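PDB 6MTZ: HepC.19480.a.B1, which is of unknown function, but carries the two-domain fold and sequence motifs of the DHH/DHHA1 family and so probably hydrolyses phosphoester bonds. Local coordinates for residues 127-130 against 131-135; 137-140 against 141-144; 146-149 against 150-154; 202-205 against 206-210. All coordinates share one frame; numbering follows the deposited sequence.

Contact 1. Residues 127-130 against 131-135; sequences KIVY and EFLKK. With EDO (1,2-ethanediol), chain C.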
loop_
_atom_site.group_PDB
_atom_site.type_symbol
_atom_site.label_atom_id
_atom_site.label_comp_id
_atom_site.label_asym_id
_atom_site.label_seq_id
_atom_site.Cartn_x
_atom_site.Cartn_y
_atom_site.Cartn_z
ATOM N N LYS A 127 6.949 -15.465 -9.578
ATOM C CA LYS A 127 7.479 -16.803 -9.801
ATOM C C LYS A 127 8.935 -16.893 -9.363
ATOM O O LYS A 127 9.345 -17.892 -8.761
ATOM C CB LYS A 127 7.326 -17.198 -11.269
ATOM C CG LYS A 127 7.727 -18.654 -11.561
ATOM C CD LYS A 127 7.092 -19.143 -12.873
ATOM C CE LYS A 127 7.356 -20.646 -13.105
ATOM N NZ LYS A 127 7.016 -21.057 -14.504
ATOM N N ILE A 128 9.726 -15.851 -9.637
ATOM C CA ILE A 128 11.097 -15.797 -9.136
ATOM C C ILE A 128 11.118 -15.908 -7.609
ATOM O O ILE A 128 11.874 -16.703 -7.043
ATOM C CB ILE A 128 11.804 -14.512 -9.611
ATOM C CG1 ILE A 128 11.841 -14.427 -11.138
ATOM C CG2 ILE A 128 13.218 -14.448 -9.044
ATOM C CD1 ILE A 128 12.336 -13.089 -11.642
ATOM N N VAL A 129 10.291 -15.108 -6.919
ATOM C CA VAL A 129 10.216 -15.197 -5.459
ATOM C C VAL A 129 9.875 -16.617 -5.030
ATOM O O VAL A 129 10.515 -17.186 -4.138
ATOM C CB VAL A 129 9.185 -14.203 -4.894
ATOM C CG1 VAL A 129 8.983 -14.457 -3.385
ATOM C CG2 VAL A 129 9.632 -12.769 -5.148
ATOM N N TYR A 130 8.846 -17.204 -5.648
ATOM C CA TYR A 130 8.393 -18.518 -5.209
ATOM C C TYR A 130 9.512 -19.546 -5.325
ATOM O O TYR A 130 9.778 -20.312 -4.388
ATOM C CB TYR A 130 7.166 -18.980 -6.002
ATOM C CG TYR A 130 6.770 -20.383 -5.580
ATOM C CD1 TYR A 130 6.228 -20.608 -4.330
ATOM C CD2 TYR A 130 7.026 -21.487 -6.402
ATOM C CE1 TYR A 130 5.889 -21.907 -3.910
ATOM C CE2 TYR A 130 6.698 -22.791 -5.997
ATOM C CZ TYR A 130 6.141 -22.993 -4.746
ATOM O OH TYR A 130 5.815 -24.266 -4.322
ATOM N N GLU A 131 10.197 -19.565 -6.462
ATOM C CA GLU A 131 11.215 -20.591 -6.657
ATOM C C GLU A 131 12.416 -20.347 -5.754
ATOM O O GLU A 131 12.999 -21.299 -5.221
ATOM C CB GLU A 131 11.594 -20.671 -8.139
ATOM C CG GLU A 131 10.598 -21.599 -8.873
ATOM C CD GLU A 131 10.454 -21.386 -10.377
ATOM O OE1 GLU A 131 9.563 -22.042 -10.954
ATOM O OE2 GLU A 131 11.200 -20.591 -10.985
ATOM N N PHE A 132 12.758 -19.083 -5.504
ATOM C CA PHE A 132 13.839 -18.798 -4.563
ATOM C C PHE A 132 13.473 -19.225 -3.142
ATOM O O PHE A 132 14.277 -19.856 -2.449
ATOM C CB PHE A 132 14.204 -17.308 -4.601
ATOM C CG PHE A 132 15.161 -16.897 -3.519
ATOM C CD1 PHE A 132 16.534 -17.115 -3.662
ATOM C CD2 PHE A 132 14.704 -16.281 -2.371
ATOM C CE1 PHE A 132 17.421 -16.722 -2.669
ATOM C CE2 PHE A 132 15.590 -15.894 -1.361
ATOM C CZ PHE A 132 16.936 -16.121 -1.505
ATOM N N LEU A 133 12.273 -18.868 -2.674
ATOM C CA LEU A 133 11.896 -19.252 -1.315
ATOM C C LEU A 133 11.748 -20.766 -1.196
ATOM O O LEU A 133 12.204 -21.364 -0.213
ATOM C CB LEU A 133 10.597 -18.538 -0.897
ATOM C CG LEU A 133 10.703 -17.012 -0.833
ATOM C CD1 LEU A 133 9.438 -16.387 -0.231
ATOM C CD2 LEU A 133 11.942 -16.604 -0.034
ATOM N N LYS A 134 11.118 -21.406 -2.186
ATOM C CA LYS A 134 10.903 -22.849 -2.107
ATOM C C LYS A 134 12.226 -23.604 -2.049
ATOM O O LYS A 134 12.342 -24.612 -1.340
ATOM C CB LYS A 134 10.067 -23.327 -3.297
ATOM C CG LYS A 134 9.621 -24.784 -3.209
ATOM C CD LYS A 134 8.595 -25.035 -2.094
ATOM C CE LYS A 134 8.221 -26.530 -2.036
ATOM N NZ LYS A 134 7.160 -26.866 -1.010
ATOM N N LYS A 135 13.240 -23.128 -2.781
ATOM C CA LYS A 135 14.531 -23.810 -2.768
ATOM C C LYS A 135 15.191 -23.760 -1.396
ATOM O O LYS A 135 15.946 -24.678 -1.044
ATOM C CB LYS A 135 15.475 -23.225 -3.829
ATOM C CG LYS A 135 15.102 -23.602 -5.265
ATOM C CD LYS A 135 16.310 -23.931 -6.114
ATOM C CE LYS A 135 16.636 -22.850 -7.112
ATOM N NZ LYS A 135 17.608 -23.354 -8.137
HETATM C C1 EDO C . 4.626 -22.599 -10.064
HETATM O O1 EDO C . 4.309 -22.794 -11.449
HETATM C C2 EDO C . 5.942 -21.831 -9.932
HETATM O O2 EDO C . 7.032 -22.717 -9.651
HETATM O O HOH W 1 5.215 -25.099 -1.803
#

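Contact 2. Residues 137-140 against 141-144; sequences YAIL and EPKN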
loop_
_atom_site.group_PDB
_atom_site.type_symbol
_atom_site.label_atom_id
_atom_site.label_comp_id
_atom_site.label_asym_id
_atom_site.label_seq_id
_atom_site.Cartn_x
_atom_site.Cartn_y
_atom_site.Cartn_z
ATOM N N TYR A 137 13.536 -22.518 1.892
ATOM C CA TYR A 137 12.737 -22.537 3.108
ATOM C C TYR A 137 11.542 -23.472 2.951
ATOM O O TYR A 137 10.958 -23.584 1.870
ATOM C CB TYR A 137 12.253 -21.114 3.445
ATOM C CG TYR A 137 13.394 -20.133 3.550
ATOM C CD1 TYR A 137 14.215 -20.104 4.679
ATOM C CD2 TYR A 137 13.667 -19.248 2.514
ATOM C CE1 TYR A 137 15.284 -19.200 4.768
ATOM C CE2 TYR A 137 14.724 -18.344 2.594
ATOM C CZ TYR A 137 15.526 -18.326 3.715
ATOM O OH TYR A 137 16.564 -17.423 3.780
ATOM N N ALA A 138 11.174 -24.127 4.050
ATOM C CA ALA A 138 9.955 -24.921 4.068
ATOM C C ALA A 138 8.723 -24.017 4.069
ATOM O O ALA A 138 8.655 -23.041 4.814
ATOM C CB ALA A 138 9.935 -25.830 5.304
ATOM N N ILE A 139 7.735 -24.346 3.231
ATOM C CA ILE A 139 6.457 -23.644 3.298
ATOM C C ILE A 139 5.781 -23.962 4.632
ATOM O O ILE A 139 5.841 -25.095 5.124
ATOM C CB ILE A 139 5.559 -24.021 2.105
ATOM C CG1 ILE A 139 4.294 -23.151 2.111
ATOM C CG2 ILE A 139 5.210 -25.528 2.107
ATOM C CD1 ILE A 139 3.542 -23.173 0.811
ATOM N N LEU A 140 5.181 -22.950 5.257
ATOM C CA LEU A 140 4.637 -23.151 6.603
ATOM C C LEU A 140 3.550 -24.221 6.606
ATOM O O LEU A 140 3.540 -25.100 7.475
ATOM C CB LEU A 140 4.104 -21.825 7.157
ATOM C CG LEU A 140 5.174 -20.733 7.283
ATOM C CD1 LEU A 140 4.563 -19.390 7.634
ATOM C CD2 LEU A 140 6.174 -21.160 8.332
ATOM N N GLU A 141 2.660 -24.197 5.618
ATOM C CA GLU A 141 1.571 -25.175 5.520
ATOM C C GLU A 141 1.687 -25.924 4.205
ATOM O O GLU A 141 1.248 -25.415 3.153
ATOM C CB GLU A 141 0.195 -24.506 5.630
ATOM C CG GLU A 141 -0.950 -25.519 5.441
ATOM C CD GLU A 141 -0.871 -26.694 6.417
ATOM O OE1 GLU A 141 -1.114 -26.444 7.618
ATOM O OE2 GLU A 141 -0.565 -27.849 5.997
ATOM N N PRO A 142 2.280 -27.122 4.209
ATOM C CA PRO A 142 2.562 -27.818 2.941
ATOM C C PRO A 142 1.322 -28.218 2.155
ATOM O O PRO A 142 1.443 -28.503 0.957
ATOM C CB PRO A 142 3.368 -29.044 3.392
ATOM C CG PRO A 142 4.012 -28.616 4.663
ATOM C CD PRO A 142 2.974 -27.740 5.348
ATOM N N LYS A 143 0.136 -28.225 2.774
ATOM C CA LYS A 143 -1.093 -28.433 2.015
ATOM C C LYS A 143 -1.382 -27.300 1.039
ATOM O O LYS A 143 -2.099 -27.522 0.063
ATOM C CB LYS A 143 -2.290 -28.590 2.950
ATOM N N ASN A 144 -0.872 -26.088 1.280
ATOM C CA ASN A 144 -1.271 -24.967 0.428
ATOM C C ASN A 144 -0.632 -25.013 -0.951
ATOM O O ASN A 144 -1.095 -24.301 -1.848
ATOM C CB ASN A 144 -0.920 -23.629 1.075
ATOM C CG ASN A 144 -1.745 -23.347 2.301
ATOM O OD1 ASN A 144 -2.655 -24.092 2.614
ATOM N ND2 ASN A 144 -1.425 -22.265 3.004
#

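Contact 3. Residues 146-149 against 150-154; sequences TWLE and PLVEM. With EDO (1,2-ethanediol), chain C.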
loop_
_atom_site.group_PDB
_atom_site.type_symbol
_atom_site.label_atom_id
_atom_site.label_comp_id
_atom_site.label_asym_id
_atom_site.label_seq_id
_atom_site.Cartn_x
_atom_site.Cartn_y
_atom_site.Cartn_z
ATOM N N THR A 146 -0.842 -26.968 -3.363
ATOM C CA THR A 146 -1.672 -27.368 -4.492
ATOM C C THR A 146 -2.473 -26.202 -5.067
ATOM O O THR A 146 -2.875 -26.263 -6.233
ATOM C CB THR A 146 -2.594 -28.519 -4.077
ATOM O OG1 THR A 146 -3.371 -28.126 -2.951
ATOM C CG2 THR A 146 -1.771 -29.728 -3.684
ATOM N N TRP A 147 -2.723 -25.140 -4.290
ATOM C CA TRP A 147 -3.263 -23.930 -4.899
ATOM C C TRP A 147 -2.217 -22.841 -5.089
ATOM O O TRP A 147 -2.366 -22.013 -5.998
ATOM C CB TRP A 147 -4.450 -23.371 -4.095
ATOM C CG TRP A 147 -4.165 -22.937 -2.678
ATOM C CD1 TRP A 147 -4.400 -23.661 -1.539
ATOM C CD2 TRP A 147 -3.631 -21.678 -2.248
ATOM N NE1 TRP A 147 -4.022 -22.937 -0.433
ATOM C CE2 TRP A 147 -3.558 -21.714 -0.840
ATOM C CE3 TRP A 147 -3.198 -20.528 -2.913
ATOM C CZ2 TRP A 147 -3.088 -20.647 -0.092
ATOM C CZ3 TRP A 147 -2.719 -19.461 -2.162
ATOM C CH2 TRP A 147 -2.662 -19.535 -0.769
ATOM N N LEU A 148 -1.147 -22.844 -4.294
ATOM C CA LEU A 148 -0.180 -21.758 -4.378
ATOM C C LEU A 148 0.592 -21.795 -5.699
ATOM O O LEU A 148 0.776 -20.751 -6.346
ATOM C CB LEU A 148 0.765 -21.805 -3.175
ATOM C CG LEU A 148 1.824 -20.696 -3.174
ATOM C CD1 LEU A 148 1.171 -19.315 -3.263
ATOM C CD2 LEU A 148 2.681 -20.790 -1.938
ATOM N N GLU A 149 1.027 -22.989 -6.137
ATOM C CA GLU A 149 1.782 -23.042 -7.388
ATOM C C GLU A 149 0.908 -22.684 -8.590
ATOM O O GLU A 149 1.373 -21.954 -9.472
ATOM C CB GLU A 149 2.456 -24.408 -7.574
ATOM C CG GLU A 149 3.632 -24.587 -6.617
ATOM C CD GLU A 149 4.385 -25.891 -6.811
ATOM O OE1 GLU A 149 4.009 -26.680 -7.702
ATOM O OE2 GLU A 149 5.358 -26.127 -6.064
ATOM N N PRO A 150 -0.346 -23.144 -8.673
ATOM C CA PRO A 150 -1.216 -22.635 -9.747
ATOM C C PRO A 150 -1.405 -21.125 -9.703
ATOM O O PRO A 150 -1.406 -20.464 -10.752
ATOM C CB PRO A 150 -2.531 -23.381 -9.497
ATOM C CG PRO A 150 -2.071 -24.683 -8.942
ATOM C CD PRO A 150 -0.976 -24.284 -7.987
ATOM N N LEU A 151 -1.572 -20.560 -8.511
ATOM C CA LEU A 151 -1.708 -19.110 -8.404
ATOM C C LEU A 151 -0.457 -18.409 -8.914
ATOM O O LEU A 151 -0.545 -17.408 -9.638
ATOM C CB LEU A 151 -2.016 -18.716 -6.957
ATOM C CG LEU A 151 -2.468 -17.271 -6.664
ATOM C CD1 LEU A 151 -3.270 -17.219 -5.385
ATOM C CD2 LEU A 151 -1.284 -16.329 -6.533
ATOM N N VAL A 152 0.720 -18.926 -8.552
ATOM C CA VAL A 152 1.966 -18.338 -9.031
ATOM C C VAL A 152 2.027 -18.389 -10.548
ATOM O O VAL A 152 2.328 -17.387 -11.208
ATOM C CB VAL A 152 3.168 -19.048 -8.388
ATOM C CG1 VAL A 152 4.451 -18.687 -9.128
ATOM C CG2 VAL A 152 3.257 -18.662 -6.922
ATOM N N GLU A 153 1.722 -19.556 -11.124
ATOM C CA GLU A 153 1.792 -19.714 -12.570
ATOM C C GLU A 153 0.797 -18.793 -13.277
ATOM O O GLU A 153 1.100 -18.230 -14.340
ATOM C CB GLU A 153 1.554 -21.180 -12.941
ATOM C CG GLU A 153 1.855 -21.495 -14.411
ATOM C CD GLU A 153 3.344 -21.350 -14.775
ATOM O OE1 GLU A 153 4.212 -21.314 -13.865
ATOM O OE2 GLU A 153 3.645 -21.273 -15.986
ATOM N N MET A 154 -0.391 -18.618 -12.690
ATOM C CA MET A 154 -1.386 -17.703 -13.246
ATOM C C MET A 154 -0.836 -16.285 -13.326
ATOM O O MET A 154 -0.900 -15.637 -14.377
ATOM C CB MET A 154 -2.658 -17.728 -12.388
ATOM C CG MET A 154 -3.600 -16.521 -12.659
ATOM S SD MET A 154 -4.766 -16.152 -11.321
ATOM C CE MET A 154 -3.760 -15.162 -10.210
HETATM C C1 EDO C . 4.626 -22.599 -10.064
HETATM O O1 EDO C . 4.309 -22.794 -11.449
HETATM C C2 EDO C . 5.942 -21.831 -9.932
HETATM O O2 EDO C . 7.032 -22.717 -9.651
#

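Contact 4. Residues 202-205 against 206-210; sequences EEVK and NYLFL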
loop_
_atom_site.group_PDB
_atom_site.type_symbol
_atom_site.label_atom_id
_atom_site.label_comp_id
_atom_site.label_asym_id
_atom_site.label_seq_id
_atom_site.Cartn_x
_atom_site.Cartn_y
_atom_site.Cartn_z
ATOM N N GLU A 202 -5.824 -14.280 -2.435
ATOM C CA GLU A 202 -5.854 -15.659 -1.938
ATOM C C GLU A 202 -7.193 -16.347 -2.213
ATOM O O GLU A 202 -7.222 -17.562 -2.447
ATOM C CB GLU A 202 -5.541 -15.709 -0.434
ATOM C CG GLU A 202 -5.540 -17.153 0.108
ATOM C CD GLU A 202 -4.954 -17.313 1.504
ATOM O OE1 GLU A 202 -4.265 -16.388 2.005
ATOM O OE2 GLU A 202 -5.185 -18.388 2.095
ATOM N N GLU A 203 -8.310 -15.604 -2.205
ATOM C CA GLU A 203 -9.607 -16.249 -2.459
ATOM C C GLU A 203 -9.685 -16.857 -3.853
ATOM O O GLU A 203 -10.513 -17.743 -4.092
ATOM C CB GLU A 203 -10.782 -15.259 -2.260
ATOM C CG GLU A 203 -11.433 -15.335 -0.865
ATOM C CD GLU A 203 -12.132 -14.036 -0.435
ATOM O OE1 GLU A 203 -12.664 -13.981 0.696
ATOM O OE2 GLU A 203 -12.136 -13.061 -1.215
ATOM N N VAL A 204 -8.837 -16.422 -4.784
ATOM C CA VAL A 204 -8.805 -17.052 -6.102
ATOM C C VAL A 204 -8.551 -18.553 -6.004
ATOM O O VAL A 204 -8.908 -19.303 -6.922
ATOM C CB VAL A 204 -7.741 -16.344 -6.979
ATOM C CG1 VAL A 204 -7.493 -17.065 -8.266
ATOM C CG2 VAL A 204 -8.182 -14.947 -7.277
ATOM N N LYS A 205 -7.948 -19.022 -4.903
ATOM C CA LYS A 205 -7.722 -20.456 -4.739
ATOM C C LYS A 205 -9.029 -21.246 -4.758
ATOM O O LYS A 205 -9.021 -22.438 -5.081
ATOM C CB LYS A 205 -6.964 -20.719 -3.435
ATOM C CG LYS A 205 -7.816 -20.628 -2.162
ATOM C CD LYS A 205 -6.926 -20.536 -0.916
ATOM C CE LYS A 205 -7.769 -20.349 0.339
ATOM N NZ LYS A 205 -6.942 -20.247 1.574
ATOM N N ASN A 206 -10.152 -20.615 -4.433
ATOM C CA ASN A 206 -11.431 -21.300 -4.493
ATOM C C ASN A 206 -12.058 -21.257 -5.878
ATOM O O ASN A 206 -13.156 -21.781 -6.053
ATOM C CB ASN A 206 -12.376 -20.704 -3.454
ATOM C CG ASN A 206 -11.877 -20.944 -2.058
ATOM O OD1 ASN A 206 -11.369 -22.024 -1.761
ATOM N ND2 ASN A 206 -11.947 -19.930 -1.217
ATOM N N TYR A 207 -11.372 -20.684 -6.860
ATOM C CA TYR A 207 -11.859 -20.581 -8.230
ATOM C C TYR A 207 -10.976 -21.305 -9.238
ATOM O O TYR A 207 -11.479 -21.722 -10.279
ATOM C CB TYR A 207 -11.976 -19.090 -8.626
ATOM C CG TYR A 207 -13.066 -18.396 -7.837
ATOM C CD1 TYR A 207 -12.814 -17.881 -6.575
ATOM C CD2 TYR A 207 -14.368 -18.313 -8.343
ATOM C CE1 TYR A 207 -13.813 -17.275 -5.837
ATOM C CE2 TYR A 207 -15.377 -17.721 -7.620
ATOM C CZ TYR A 207 -15.092 -17.202 -6.364
ATOM O OH TYR A 207 -16.086 -16.609 -5.633
ATOM N N LEU A 208 -9.674 -21.451 -8.949
ATOM C CA LEU A 208 -8.716 -22.036 -9.894
ATOM C C LEU A 208 -9.213 -23.334 -10.504
ATOM O O LEU A 208 -8.963 -23.613 -11.683
ATOM C CB LEU A 208 -7.379 -22.299 -9.195
ATOM C CG LEU A 208 -6.592 -21.061 -8.788
ATOM C CD1 LEU A 208 -5.599 -21.431 -7.713
ATOM C CD2 LEU A 208 -5.895 -20.489 -10.003
ATOM N N PHE A 209 -9.899 -24.154 -9.720
ATOM C CA PHE A 209 -10.291 -25.474 -10.177
ATOM C C PHE A 209 -11.747 -25.525 -10.606
ATOM O O PHE A 209 -12.319 -26.611 -10.702
ATOM C CB PHE A 209 -9.993 -26.498 -9.088
ATOM C CG PHE A 209 -8.595 -26.398 -8.565
ATOM C CD1 PHE A 209 -7.522 -26.837 -9.335
ATOM C CD2 PHE A 209 -8.344 -25.833 -7.332
ATOM C CE1 PHE A 209 -6.231 -26.725 -8.868
ATOM C CE2 PHE A 209 -7.048 -25.714 -6.855
ATOM C CZ PHE A 209 -5.994 -26.156 -7.620
ATOM N N LEU A 210 -12.356 -24.371 -10.865
ATOM C CA LEU A 210 -13.684 -24.337 -11.454
ATOM C C LEU A 210 -13.571 -24.384 -12.972
ATOM O O LEU A 210 -12.560 -23.972 -13.550
ATOM C CB LEU A 210 -14.443 -23.082 -11.011
ATOM C CG LEU A 210 -14.625 -22.973 -9.495
ATOM C CD1 LEU A 210 -15.492 -21.765 -9.117
ATOM C CD2 LEU A 210 -15.198 -24.284 -8.946
HETATM O O HOH W 2 -10.943 -23.780 -7.061
#

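Contact 1. Residues 127-130 against 131-135
The ring of Tyr130 has Lys134 one helical turn further on over one face, CB standing 4.2 Å above the ring plane and displaced toward the rim. At the edge lie O2 of a bound ethanediol, near the plane and 3.5 Å from CD2, and a water that donates in plane to the phenol OH. This is i to i+4 packing along helix 125-136, which flanks the parallel sheet of the N-terminal domain. Lys134 bends at its second torsion (chi2 68°), running alongside the tyrosine so that its CD comes 3.6 Å from Tyr130 OH and its ammonium reaches the same water. Tyrosine suits the place because its ring fills a buried spot while its hydroxyl still has the water and Glu149 of helix 145-159 as hydrogen-bond partners. On the inward side Val129 CG1 and Leu133 CD1 lie side by side 3.7 Å apart, short apolar groups facing helix 19-29. Lys127 and Glu131 cross without a salt bridge, NZ and OE1 being 4.5 Å apart; the lysine pairs with Glu153, and OE2 of Glu131 with Arg123. Glu131 OE1 instead accepts a 2.9 Å hydrogen bond from O2 of the ethanediol, probably a crystallisation additive.

Contact 2. Residues 137-140 against 141-144
Ile139 closes over Pro142 in the loop that carries the chain from helix 125-136 to helix 145-159, a helix-to-helix connection at the surface of the N-terminal domain. Tyr137, the first residue to leave helical backbone angles, turns its ring edge-to-face with Phe32. At Ile139 the contact begins. Its CG1 branch stands anti to the backbone N (chi1 -173°), which puts CG2 between that N and the carbonyl carbon; from there CG2 meets Pro142 CA at 3.6 Å and CB at 4.2 Å. The other branch runs on beside the Glu141 carbonyl, CD1 ending 4.5 Å from Asn144 CB. A branched apolar residue suits the place, since it also covers Leu148 and Phe31 and is buried although its neighbours are not. Leu140 then takes helical backbone angles for a single residue, which bends the chain, and its carbonyl O lies 3.4 Å from Pro142 CD. Its backbone is hydrogen-bonded to Gln30, whose side-chain oxygen also accepts from Asn144 ND2, tying the loop down at two places. The Glu141 backbone is extended, as residues before proline commonly are, and Pro142 starts the next turn, where its lack of an N-H costs nothing. That turn is held by a hydrogen bond from Asn144 N to Glu141 O at 2.9 Å. The glutamate chain folds back at chi2 (56°) over the same turn, bringing OE2 to Lys143 N in a weak hydrogen bond of 3.3 Å.

Contact 3. Residues 146-149 against 150-154
The O atoms of Trp147, Leu148 and Glu149 accept i to i+4 hydrogen bonds from N of Leu151, Val152 and Glu153, 2.9 to 3.0 Å long, but Pro150 has no N-H to offer Thr146, and the helix kinks there. The proline ring takes up the place of the missing bond, its CG 3.2 Å from Thr146 O. CG of Trp147 sits between the backbone N and the carbonyl carbon (chi1 62°), and the edge of the six-membered ring comes beside Leu151, whose side chain points the same way. Leu151 CD1 lies near the ring plane, 4.0 Å from Trp147 CZ3, while Leu148 CB stands over one face, offset toward the rim. All this belongs to helix 145-159, which packs across helices 19-29 and 125-136 of the N-terminal domain. Toward those helices Leu148 CD1 approaches Val152 CG2 at 4.3 Å, and aliphatic side chains suit so buried a flank. Val152 CG1 also touches the bound ethanediol, 3.6 Å from C2. Glu153, on the more open side, bends at chi2 (66°) and takes a 2.8 Å hydrogen bond from ethanediol O1 on OE1, the oxygen that Lys127 also grips. Beside it, the carbonyl O of Glu149 lies 3.4 Å from ethanediol C1.

Contact 4. Residues 202-205 against 206-210
As the chain leaves helix 190-203, i to i+3 bonds come in beside one remaining i to i+4 bond, before a type I beta turn from Tyr207 to Leu210. Asn206 N reaches Glu203 O, and Val204 O then serves two donors: Tyr207 N at 2.8 Å, well above the carbonyl plane, and Leu208 N at 3.1 Å, nearly in line with C=O but bent at the hydrogen (141°). A water ties the two parts together further on, donating to Lys205 O and accepting from Phe209 N at 2.9 Å. Tyr207 turns its ring so that Glu203 O lies in plane at the edge, 3.4 Å from CD1. Val204 and Leu208 cross at about a right angle, CG1 to CG 4.1 Å; compact valine suits the buried position, and Leu208 covers it from the turn. Lys205 runs back along the helix toward Glu202: with CG between backbone N and carbonyl carbon (chi1 77°) and an extended chain, its NZ makes a 2.6 Å salt bridge to Glu202 OE2, on the anti lone pair. Around the contact, Val204 and Leu208 lean on Leu170 of helix 168-180, and Leu208 also on Pro150. The Lys205 chain lies against Trp147 of helix 145-159, while Tyr207 packs on helix 213-228, its hydroxyl bonded to Asp220.

In the fold
Contacts 1 and 3 lie on consecutive, partly buried helices of the N-terminal domain that pack together and share the ethanediol; contact 2 is the surface loop joining them, with Ile139 reaching both. Contact 4, also at the surface, belongs to a later helix and meets contact 3, where Phe209 CZ comes 3.4 Å from Thr146 O. The bonding follows place. Contacts 1 and 3 rest on regular i to i+4 backbone bonds, with apolar flanks inward and polar and charged groups bridging the two helices, whereas contact 4 mixes i to i+3 with i to i+4 bonds and enlists a water. In contact 2 packing alone joins the two segments, its backbone bond lying inside 141-144.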